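Local coordinates for choline binding protein PCPA (Streptococcus pneumoniae, PDB 4CP6) that is a pneumococcal vaccine antigen that probably attaches to cell-wall choline and presents a leucine-rich repeat region at the bacterial surface, at residues L364-T374 with T388-I398. Sequence-based numbering, arbitrary orientation.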
ATOM      1  N   LEU A 364       5.489  28.634   8.747  1.00 12.97           N
ATOM      2  CA  LEU A 364       6.113  28.340  10.014  1.00 12.66           C
ATOM      3  C   LEU A 364       6.651  29.575  10.657  1.00 14.05           C
ATOM      4  O   LEU A 364       7.601  30.173  10.140  1.00 14.92           O
ATOM      5  CB  LEU A 364       7.177  27.217   9.890  1.00 12.24           C
ATOM      6  CG  LEU A 364       7.763  26.683  11.195  1.00 13.21           C
ATOM      7  CD1 LEU A 364       6.681  26.191  12.172  1.00 12.76           C
ATOM      8  CD2 LEU A 364       8.780  25.574  10.911  1.00 13.59           C
ATOM      9  N   LYS A 365       6.076  29.934  11.792  1.00 13.31           N
ATOM     10  CA  LYS A 365       6.475  31.133  12.520  1.00 12.55           C
ATOM     11  C   LYS A 365       7.388  30.826  13.674  1.00 13.06           C
ATOM     12  O   LYS A 365       8.292  31.607  13.986  1.00 12.96           O
ATOM     13  CB  LYS A 365       5.165  31.782  13.040  1.00 14.93           C
ATOM     14  CG  LYS A 365       5.263  32.837  14.108  1.00 30.74           C
ATOM     15  CD  LYS A 365       3.866  33.425  14.363  1.00 42.82           C
ATOM     16  CE  LYS A 365       3.211  32.878  15.610  1.00 62.47           C
ATOM     17  NZ  LYS A 365       2.166  33.800  16.136  1.00 76.71           N
ATOM     18  N   GLU A 366       7.162  29.680  14.339  1.00 12.57           N
ATOM     19  CA  GLU A 366       7.874  29.441  15.582  1.00 12.47           C
ATOM     20  C   GLU A 366       8.093  27.971  15.902  1.00 12.88           C
ATOM     21  O   GLU A 366       7.244  27.145  15.564  1.00 12.08           O
ATOM     22  CB  GLU A 366       7.083  30.083  16.758  1.00 14.99           C
ATOM     23  CG  GLU A 366       5.636  29.633  16.848  1.00 23.70           C
ATOM     24  CD  GLU A 366       4.750  30.312  17.879  1.00 50.91           C
ATOM     25  OE1 GLU A 366       5.264  31.131  18.673  1.00 30.34           O
ATOM     26  OE2 GLU A 366       3.544  29.977  17.925  1.00 63.86           O
ATOM     27  N   ILE A 367       9.221  27.676  16.549  1.00 10.94           N
ATOM     28  CA  ILE A 367       9.580  26.353  17.065  1.00 10.32           C
ATOM     29  C   ILE A 367       9.908  26.540  18.538  1.00 13.27           C
ATOM     30  O   ILE A 367      10.807  27.326  18.886  1.00 12.55           O
ATOM     31  CB  ILE A 367      10.756  25.710  16.290  1.00 11.61           C
ATOM     32  CG1 ILE A 367      10.417  25.487  14.805  1.00 10.70           C
ATOM     33  CG2 ILE A 367      11.173  24.392  16.950  1.00 10.26           C
ATOM     34  CD1 ILE A 367      11.629  25.097  13.940  1.00 12.09           C
ATOM     35  N   HIS A 368       9.195  25.811  19.405  1.00 12.18           N
ATOM     36  CA  HIS A 368       9.416  25.861  20.846  1.00 12.53           C
ATOM     37  C   HIS A 368      10.111  24.584  21.278  1.00 13.80           C
ATOM     38  O   HIS A 368       9.525  23.492  21.128  1.00 13.57           O
ATOM     39  CB  HIS A 368       8.090  26.038  21.596  1.00 13.38           C
ATOM     40  CG  HIS A 368       7.358  27.292  21.243  1.00 15.89           C
ATOM     41  ND1 HIS A 368       7.396  28.395  22.080  1.00 17.51           N
ATOM     42  CD2 HIS A 368       6.558  27.566  20.188  1.00 18.62           C
ATOM     43  CE1 HIS A 368       6.669  29.324  21.485  1.00 17.11           C
ATOM     44  NE2 HIS A 368       6.138  28.877  20.343  1.00 18.48           N
ATOM     45  N   ILE A 369      11.330  24.681  21.805  1.00 13.02           N
ATOM     46  CA  ILE A 369      12.113  23.544  22.274  1.00 12.25           C
ATOM     47  C   ILE A 369      11.993  23.539  23.781  1.00 15.28           C
ATOM     48  O   ILE A 369      12.510  24.451  24.435  1.00 15.02           O
ATOM     49  CB  ILE A 369      13.567  23.621  21.801  1.00 13.95           C
ATOM     50  CG1 ILE A 369      13.609  23.766  20.242  1.00 13.64           C
ATOM     51  CG2 ILE A 369      14.372  22.418  22.324  1.00 14.30           C
ATOM     52  CD1 ILE A 369      14.998  23.643  19.594  1.00 16.42           C
ATOM     53  N   LYS A 370      11.320  22.528  24.347  1.00 13.69           N
ATOM     54  CA  LYS A 370      11.077  22.524  25.798  1.00 12.76           C
ATOM     55  C   LYS A 370      12.163  21.887  26.634  1.00 15.42           C
ATOM     56  O   LYS A 370      12.167  22.091  27.852  1.00 15.88           O
ATOM     57  CB  LYS A 370       9.728  21.842  26.075  1.00 16.52           C
ATOM     58  CG  LYS A 370       8.545  22.600  25.492  1.00 18.65           C
ATOM     59  CD  LYS A 370       7.214  21.956  25.842  1.00 28.31           C
ATOM     60  CE  LYS A 370       6.663  22.313  27.197  1.00 45.04           C
ATOM     61  NZ  LYS A 370       5.543  21.402  27.566  1.00 47.11           N
ATOM     62  N   ASN A 371      13.079  21.141  26.033  1.00 13.44           N
ATOM     63  CA  ASN A 371      14.132  20.435  26.753  1.00 14.10           C
ATOM     64  C   ASN A 371      15.103  21.373  27.474  1.00 20.25           C
ATOM     65  O   ASN A 371      15.300  22.514  27.030  1.00 18.25           O
ATOM     66  CB  ASN A 371      14.860  19.477  25.833  1.00 16.12           C
ATOM     67  CG  ASN A 371      15.924  18.656  26.535  1.00 23.46           C
ATOM     68  OD1 ASN A 371      17.126  18.924  26.416  1.00 18.37           O
ATOM     69  ND2 ASN A 371      15.507  17.672  27.347  1.00 18.44           N
ATOM     70  N   LYS A 372      15.698  20.883  28.590  1.00 18.88           N
ATOM     71  CA  LYS A 372      16.637  21.661  29.437  1.00 20.39           C
ATOM     72  C   LYS A 372      17.973  20.942  29.668  1.00 26.12           C
ATOM     73  O   LYS A 372      18.705  21.315  30.597  1.00 28.04           O
ATOM     74  CB  LYS A 372      15.982  21.940  30.799  1.00 22.55           C
ATOM     75  CG  LYS A 372      14.712  22.752  30.754  1.00 25.02           C
ATOM     76  CD  LYS A 372      14.078  22.806  32.133  1.00 30.89           C
ATOM     77  CE  LYS A 372      12.915  23.766  32.153  1.00 44.97           C
ATOM     78  NZ  LYS A 372      12.384  23.951  33.528  1.00 55.96           N
ATOM     79  N   SER A 373      18.312  19.930  28.841  1.00 22.62           N
ATOM     80  CA  SER A 373      19.557  19.180  28.988  1.00 22.63           C
ATOM     81  C   SER A 373      20.804  20.008  28.682  1.00 27.25           C
ATOM     82  O   SER A 373      20.834  20.780  27.717  1.00 25.58           O
ATOM     83  CB  SER A 373      19.546  17.930  28.113  1.00 26.45           C
ATOM     84  OG  SER A 373      20.823  17.308  28.096  1.00 34.57           O
ATOM     85  N   THR A 374      21.866  19.790  29.482  1.00 25.22           N
ATOM     86  CA  THR A 374      23.159  20.437  29.246  1.00 25.39           C
ATOM     87  C   THR A 374      23.858  19.755  28.049  1.00 29.08           C
ATOM     88  O   THR A 374      24.815  20.306  27.501  1.00 29.53           O
ATOM     89  CB  THR A 374      24.038  20.375  30.522  1.00 33.23           C
ATOM     90  OG1 THR A 374      24.159  19.013  30.948  1.00 28.88           O
ATOM     91  CG2 THR A 374      23.483  21.233  31.663  1.00 34.89           C
ATOM     92  N   THR A 388      13.260  32.998   8.659  1.00 12.06           N
ATOM     93  CA  THR A 388      12.276  33.777   9.426  1.00 12.30           C
ATOM     94  C   THR A 388      11.669  33.015  10.604  1.00 14.34           C
ATOM     95  O   THR A 388      11.011  33.619  11.454  1.00 15.44           O
ATOM     96  CB  THR A 388      11.177  34.242   8.503  1.00 14.77           C
ATOM     97  OG1 THR A 388      10.706  33.116   7.767  1.00 14.62           O
ATOM     98  CG2 THR A 388      11.651  35.339   7.565  1.00 15.80           C
ATOM     99  N   VAL A 389      11.850  31.690  10.662  1.00 12.56           N
ATOM    100  CA  VAL A 389      11.293  30.935  11.777  1.00 11.68           C
ATOM    101  C   VAL A 389      11.999  31.375  13.063  1.00 13.18           C
ATOM    102  O   VAL A 389      13.226  31.485  13.087  1.00 13.28           O
ATOM    103  CB  VAL A 389      11.466  29.406  11.560  1.00 13.25           C
ATOM    104  CG1 VAL A 389      10.919  28.619  12.760  1.00 11.75           C
ATOM    105  CG2 VAL A 389      10.773  28.944  10.277  1.00 13.17           C
ATOM    106  N   LYS A 390      11.225  31.597  14.130  1.00 11.61           N
ATOM    107  CA  LYS A 390      11.759  31.974  15.422  1.00 12.17           C
ATOM    108  C   LYS A 390      11.871  30.759  16.315  1.00 12.99           C
ATOM    109  O   LYS A 390      10.934  29.936  16.352  1.00 12.78           O
ATOM    110  CB  LYS A 390      10.841  32.978  16.127  1.00 12.46           C
ATOM    111  CG  LYS A 390      10.242  34.047  15.265  1.00 33.52           C
ATOM    112  CD  LYS A 390       9.087  34.676  15.983  1.00 51.09           C
ATOM    113  CE  LYS A 390       8.095  35.133  14.973  1.00 67.29           C
ATOM    114  NZ  LYS A 390       8.411  36.469  14.409  1.00 80.64           N
ATOM    115  N   PHE A 391      12.960  30.660  17.066  1.00 12.03           N
ATOM    116  CA  PHE A 391      13.090  29.602  18.056  1.00 11.72           C
ATOM    117  C   PHE A 391      12.904  30.150  19.439  1.00 14.43           C
ATOM    118  O   PHE A 391      13.419  31.245  19.750  1.00 14.43           O
ATOM    119  CB  PHE A 391      14.459  28.937  17.998  1.00 12.54           C
ATOM    120  CG  PHE A 391      14.666  27.970  16.855  1.00 12.14           C
ATOM    121  CD1 PHE A 391      15.132  28.414  15.622  1.00 13.19           C
ATOM    122  CD2 PHE A 391      14.454  26.607  17.032  1.00 11.79           C
ATOM    123  CE1 PHE A 391      15.359  27.512  14.578  1.00 12.88           C
ATOM    124  CE2 PHE A 391      14.672  25.704  15.983  1.00 12.91           C
ATOM    125  CZ  PHE A 391      15.119  26.162  14.762  1.00 11.77           C
ATOM    126  N   TYR A 392      12.291  29.351  20.321  1.00 13.20           N
ATOM    127  CA  TYR A 392      12.090  29.671  21.737  1.00 13.22           C
ATOM    128  C   TYR A 392      12.766  28.523  22.483  1.00 15.07           C
ATOM    129  O   TYR A 392      12.387  27.343  22.300  1.00 15.36           O
ATOM    130  CB  TYR A 392      10.596  29.827  22.087  1.00 14.34           C
ATOM    131  CG  TYR A 392       9.880  30.927  21.323  1.00 16.25           C
ATOM    132  CD1 TYR A 392       9.422  30.720  20.029  1.00 18.28           C
ATOM    133  CD2 TYR A 392       9.687  32.193  21.890  1.00 19.68           C
ATOM    134  CE1 TYR A 392       8.788  31.739  19.309  1.00 18.87           C
ATOM    135  CE2 TYR A 392       9.042  33.213  21.183  1.00 17.09           C
ATOM    136  CZ  TYR A 392       8.597  32.982  19.889  1.00 27.15           C
ATOM    137  OH  TYR A 392       7.947  33.973  19.167  1.00 28.40           O
ATOM    138  N   VAL A 393      13.795  28.827  23.280  1.00 13.28           N
ATOM    139  CA  VAL A 393      14.590  27.802  23.964  1.00 12.70           C
ATOM    140  C   VAL A 393      14.699  28.109  25.465  1.00 16.59           C
ATOM    141  O   VAL A 393      14.362  29.219  25.884  1.00 15.26           O
ATOM    142  CB  VAL A 393      15.986  27.600  23.325  1.00 15.24           C
ATOM    143  CG1 VAL A 393      15.864  27.231  21.841  1.00 14.70           C
ATOM    144  CG2 VAL A 393      16.866  28.842  23.488  1.00 15.00           C
ATOM    145  N   THR A 394      15.186  27.141  26.257  1.00 14.77           N
ATOM    146  CA  THR A 394      15.217  27.299  27.712  1.00 14.63           C
ATOM    147  C   THR A 394      16.527  27.823  28.241  1.00 18.98           C
ATOM    148  O   THR A 394      16.564  28.233  29.401  1.00 18.67           O
ATOM    149  CB  THR A 394      14.878  25.953  28.400  1.00 15.76           C
ATOM    150  OG1 THR A 394      15.897  25.016  28.076  1.00 16.75           O
ATOM    151  CG2 THR A 394      13.495  25.434  28.023  1.00 15.48           C
ATOM    152  N   SER A 395      17.622  27.774  27.458  1.00 15.88           N
ATOM    153  CA  SER A 395      18.914  28.235  27.978  1.00 16.28           C
ATOM    154  C   SER A 395      19.794  28.848  26.919  1.00 18.56           C
ATOM    155  O   SER A 395      19.635  28.562  25.730  1.00 16.40           O
ATOM    156  CB  SER A 395      19.670  27.066  28.597  1.00 17.97           C
ATOM    157  OG  SER A 395      20.138  26.148  27.614  1.00 22.59           O
ATOM    158  N   GLU A 396      20.802  29.608  27.359  1.00 18.09           N
ATOM    159  CA  GLU A 396      21.809  30.165  26.468  1.00 17.92           C
ATOM    160  C   GLU A 396      22.615  29.032  25.817  1.00 19.34           C
ATOM    161  O   GLU A 396      22.974  29.174  24.652  1.00 16.52           O
ATOM    162  CB  GLU A 396      22.740  31.135  27.230  1.00 19.46           C
ATOM    163  CG  GLU A 396      22.091  32.485  27.525  1.00 25.88           C
ATOM    164  CD  GLU A 396      21.680  33.352  26.344  1.00 34.67           C
ATOM    165  OE1 GLU A 396      22.316  33.265  25.270  1.00 31.13           O
ATOM    166  OE2 GLU A 396      20.746  34.165  26.515  1.00 37.11           O
ATOM    167  N   HIS A 397      22.867  27.890  26.523  1.00 16.52           N
ATOM    168  CA  HIS A 397      23.604  26.765  25.932  1.00 16.96           C
ATOM    169  C   HIS A 397      22.825  26.193  24.744  1.00 17.25           C
ATOM    170  O   HIS A 397      23.413  25.972  23.684  1.00 17.45           O
ATOM    171  CB  HIS A 397      23.917  25.652  26.938  1.00 18.19           C
ATOM    172  CG  HIS A 397      24.582  24.460  26.313  1.00 20.80           C
ATOM    173  ND1 HIS A 397      25.797  24.576  25.654  1.00 22.63           N
ATOM    174  CD2 HIS A 397      24.143  23.182  26.193  1.00 22.35           C
ATOM    175  CE1 HIS A 397      26.085  23.364  25.207  1.00 21.82           C
ATOM    176  NE2 HIS A 397      25.122  22.489  25.514  1.00 22.52           N
ATOM    177  N   ILE A 398      21.508  25.986  24.897  1.00 15.07           N
ATOM    178  CA  ILE A 398      20.735  25.459  23.762  1.00 14.44           C
ATOM    179  C   ILE A 398      20.738  26.462  22.581  1.00 15.91           C
ATOM    180  O   ILE A 398      20.889  26.045  21.433  1.00 14.31           O
ATOM    181  CB  ILE A 398      19.359  25.003  24.229  1.00 16.22           C
ATOM    182  CG1 ILE A 398      19.562  23.730  25.075  1.00 16.20           C
ATOM    183  CG2 ILE A 398      18.414  24.726  23.019  1.00 16.43           C
ATOM    184  CD1 ILE A 398      18.338  23.284  25.917  1.00 20.54           C
TER
HETATM  185  O   HOH W   1       8.513  32.370   9.186  1.00 21.89           O
HETATM  186  O   HOH W   2       5.994  33.371  17.352  1.00 46.65           O
HETATM  187  O   HOH W   3      15.242  24.562  24.887  1.00 14.86           O
HETATM  188  O   HOH W   4      20.894  23.669  28.446  1.00 29.54           O
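H368 and Y392 share one rotamer, each CG anti to its carbonyl carbon (chi1 -60° in both), so on paired parallel strands their rings lean the same way and lie nearly parallel, planes 9° apart. They belong to successive strands of a leucine-rich-repeat parallel sheet, flanked by strand 342-345 beside 366-369 and strand 412-414 beside 390-393. The rings are slid apart, H368 CE1 resting 3.4 Å from Y392 CD1 near the rim. Aromatics with polar edges suit this partly exposed face, where they pack as an offset pair with little overlap while H368 NE2 gives a weak bond to E366 OE1, which also takes a proton from a water bound to Y392 OH. On the buried face beta-branched and aromatic residues fill the interior. I367 sends CD1 to 3.7 Å from F391 CE2 and lays CG1 against V389 CG1, while I369 CD1 reaches F391 CD2. Backbone bonds alternate between the strands, I369 N to Y392 O being 2.9 Å and nearly straight at 171°. Beyond the strands the T394 hydroxyl continues the link: OG1 gives a 2.8 Å bond to N371 O, and threonine suits the place because CG2 packs near the K370 and N371 carbonyls. A water donates to N371 O and I369 O while accepting from T394 N, bridging the two segments just past the strand ends. N371 itself closes an Asx turn, its OD1 accepting from S373 N at 2.9 Å.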